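PDB 3WUC: galectin from Xenopus laevis, which binds carbohydrate as a proto-type skin lectin close to galectin-1, with lactose and perhaps laminin among its probable ligands. Local coordinates for residues V24-K30 with S86-L92. Residues are numbered along the deposited sequence.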
loop_
_atom_site.group_PDB
_atom_site.type_symbol
_atom_site.label_atom_id
_atom_site.label_comp_id
_atom_site.label_asym_id
_atom_site.label_seq_id
_atom_site.Cartn_x
_atom_site.Cartn_y
_atom_site.Cartn_z
ATOM N N VAL B 24 0.314 -3.237 -10.346
ATOM C CA VAL B 24 -0.648 -4.341 -10.254
ATOM C C VAL B 24 -0.024 -5.447 -9.431
ATOM O O VAL B 24 1.031 -5.986 -9.791
ATOM C CB VAL B 24 -1.006 -4.885 -11.685
ATOM C CG1 VAL B 24 -1.981 -6.032 -11.616
ATOM C CG2 VAL B 24 -1.481 -3.767 -12.579
ATOM N N ARG B 25 -0.657 -5.739 -8.318
ATOM C CA ARG B 25 -0.416 -6.898 -7.489
ATOM C C ARG B 25 -1.563 -7.871 -7.538
ATOM O O ARG B 25 -2.720 -7.458 -7.468
ATOM C CB ARG B 25 -0.209 -6.429 -6.041
ATOM C CG ARG B 25 1.044 -5.665 -5.889
ATOM C CD ARG B 25 1.270 -5.209 -4.418
ATOM N NE ARG B 25 1.583 -6.346 -3.560
ATOM C CZ ARG B 25 1.969 -6.257 -2.281
ATOM N NH1 ARG B 25 2.125 -5.072 -1.730
ATOM N NH2 ARG B 25 2.225 -7.358 -1.602
ATOM N N GLY B 26 -1.222 -9.123 -7.664
ATOM C CA GLY B 26 -2.229 -10.160 -7.689
ATOM C C GLY B 26 -1.678 -11.516 -7.473
ATOM O O GLY B 26 -0.475 -11.685 -7.448
ATOM N N ARG B 27 -2.560 -12.515 -7.354
ATOM C CA ARG B 27 -2.148 -13.884 -7.093
ATOM C C ARG B 27 -2.372 -14.710 -8.395
ATOM O O ARG B 27 -3.506 -14.810 -8.879
ATOM C CB ARG B 27 -2.892 -14.541 -5.927
ATOM C CG ARG B 27 -2.437 -15.960 -5.682
ATOM C CD ARG B 27 -3.038 -16.587 -4.398
ATOM N NE ARG B 27 -2.591 -15.854 -3.192
ATOM C CZ ARG B 27 -1.457 -16.044 -2.496
ATOM N NH1 ARG B 27 -0.568 -17.018 -2.775
ATOM N NH2 ARG B 27 -1.211 -15.247 -1.459
ATOM N N ILE B 28 -1.310 -15.293 -8.906
ATOM C CA ILE B 28 -1.365 -16.029 -10.156
ATOM C C ILE B 28 -2.165 -17.291 -9.904
ATOM O O ILE B 28 -1.951 -17.952 -8.857
ATOM C CB ILE B 28 0.013 -16.382 -10.677
ATOM C CG1 ILE B 28 0.821 -15.133 -10.939
ATOM C CG2 ILE B 28 -0.136 -17.221 -11.976
ATOM C CD1 ILE B 28 2.291 -15.402 -10.989
ATOM N N ALA B 29 -3.146 -17.588 -10.790
ATOM C CA ALA B 29 -3.866 -18.847 -10.641
ATOM C C ALA B 29 -2.954 -20.101 -10.489
ATOM O O ALA B 29 -2.019 -20.330 -11.262
ATOM C CB ALA B 29 -4.764 -18.986 -11.833
ATOM N N LYS B 30 -3.305 -20.928 -9.503
ATOM C CA LYS B 30 -2.519 -22.139 -9.206
ATOM C C LYS B 30 -2.603 -23.100 -10.389
ATOM O O LYS B 30 -3.673 -23.319 -10.956
ATOM C CB LYS B 30 -2.990 -22.862 -7.921
ATOM C CG LYS B 30 -2.241 -24.193 -7.618
ATOM C CD LYS B 30 -0.769 -24.008 -7.185
ATOM C CE LYS B 30 0.257 -23.838 -8.333
ATOM N NZ LYS B 30 0.959 -25.036 -8.929
ATOM N N SER B 86 3.346 -20.085 -10.370
ATOM C CA SER B 86 1.925 -20.149 -10.334
ATOM C C SER B 86 1.412 -20.418 -8.902
ATOM O O SER B 86 2.080 -21.125 -8.090
ATOM C CB SER B 86 1.390 -21.198 -11.353
ATOM O OG SER B 86 1.769 -22.478 -10.913
ATOM N N GLY B 87 0.291 -19.816 -8.541
ATOM C CA GLY B 87 -0.259 -19.867 -7.216
ATOM C C GLY B 87 0.305 -18.862 -6.229
ATOM O O GLY B 87 -0.320 -18.654 -5.166
ATOM N N SER B 88 1.367 -18.152 -6.642
ATOM C CA SER B 88 1.963 -17.135 -5.797
ATOM C C SER B 88 1.546 -15.699 -6.168
ATOM O O SER B 88 1.044 -15.405 -7.280
ATOM C CB SER B 88 3.469 -17.160 -5.846
ATOM O OG SER B 88 3.973 -18.393 -5.316
ATOM N N GLU B 89 1.761 -14.807 -5.238
ATOM C CA GLU B 89 1.642 -13.389 -5.517
ATOM C C GLU B 89 2.740 -12.900 -6.441
ATOM O O GLU B 89 3.848 -13.460 -6.552
ATOM C CB GLU B 89 1.591 -12.537 -4.252
ATOM C CG GLU B 89 0.665 -12.986 -3.134
ATOM C CD GLU B 89 0.533 -11.932 -2.034
ATOM O OE1 GLU B 89 1.136 -10.794 -2.120
ATOM O OE2 GLU B 89 -0.292 -12.229 -1.142
ATOM N N THR B 90 2.428 -11.838 -7.211
ATOM C CA THR B 90 3.356 -11.216 -8.058
ATOM C C THR B 90 3.013 -9.737 -8.165
ATOM O O THR B 90 1.949 -9.310 -7.718
ATOM C CB THR B 90 3.483 -11.856 -9.439
ATOM O OG1 THR B 90 4.601 -11.339 -10.124
ATOM C CG2 THR B 90 2.253 -11.499 -10.308
ATOM N N MET B 91 3.916 -8.962 -8.639
ATOM C CA MET B 91 3.738 -7.506 -8.839
ATOM C C MET B 91 4.379 -7.109 -10.161
ATOM O O MET B 91 5.517 -7.456 -10.436
ATOM C CB MET B 91 4.352 -6.678 -7.707
ATOM C CG MET B 91 4.153 -5.227 -7.893
ATOM S SD MET B 91 4.644 -4.308 -6.412
ATOM C CE MET B 91 6.365 -4.623 -6.397
ATOM N N LEU B 92 3.627 -6.374 -11.012
ATOM C CA LEU B 92 4.134 -5.804 -12.236
ATOM C C LEU B 92 3.863 -4.315 -12.237
ATOM O O LEU B 92 2.755 -3.909 -11.843
ATOM C CB LEU B 92 3.453 -6.484 -13.473
ATOM C CG LEU B 92 3.794 -7.984 -13.703
ATOM C CD1 LEU B 92 2.839 -8.598 -14.741
ATOM C CD2 LEU B 92 5.188 -8.041 -14.266
HETATM O O HOH W 1 2.117 -8.936 -4.871
#
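Strands 20-28 and 89-96 lie side by side, antiparallel, in the five-stranded sheet of the galectin beta-sandwich; residues 86-88 lead into the second. The Lys30 side chain runs alongside Ser86, its CE 3.3 Å from Ser86 O. At Gly87 (phi 84°) a side chain would strike both Lys30 CD and the preceding carbonyl; its N gives a weak hydrogen bond to Ile28 O (2.9 Å), while its O receives Arg27 NH1 (2.9 Å). Ser88 O accepts from Ile28 N (2.9 Å), and its hydroxyl bonds to Gly107 O of the second subunit. Glu89, in a non-hydrogen-bonded pair with Arg27, bridges two arginines: OE2 meets Arg27 NH2 at 3.2 Å, OE1 meets Arg25 NH2 at a long 3.6 Å. Thr90 pairs with Gly26 through Thr90 N to Gly26 O (2.9 Å) and Gly26 N to Thr90 O (3.2 Å), and its CG2 lies 4.0 Å from Ile28 CG1 on the buried face. A water links Arg25 NE to Thr90 O. Met91 CG packs on Arg25 CG (3.7 Å), and both side chains also touch the second subunit, where Glu23 is a stronger partner for Arg25. Leu92 closes the ladder with Val24, N to O 2.9 Å in both directions. The chemistry thus divides by face: Val24, Thr90 and Leu92 turn into the sandwich; the charged Arg25-Arg27-Glu89 network lies opposite, and Arg25 extends it to the subunit interface.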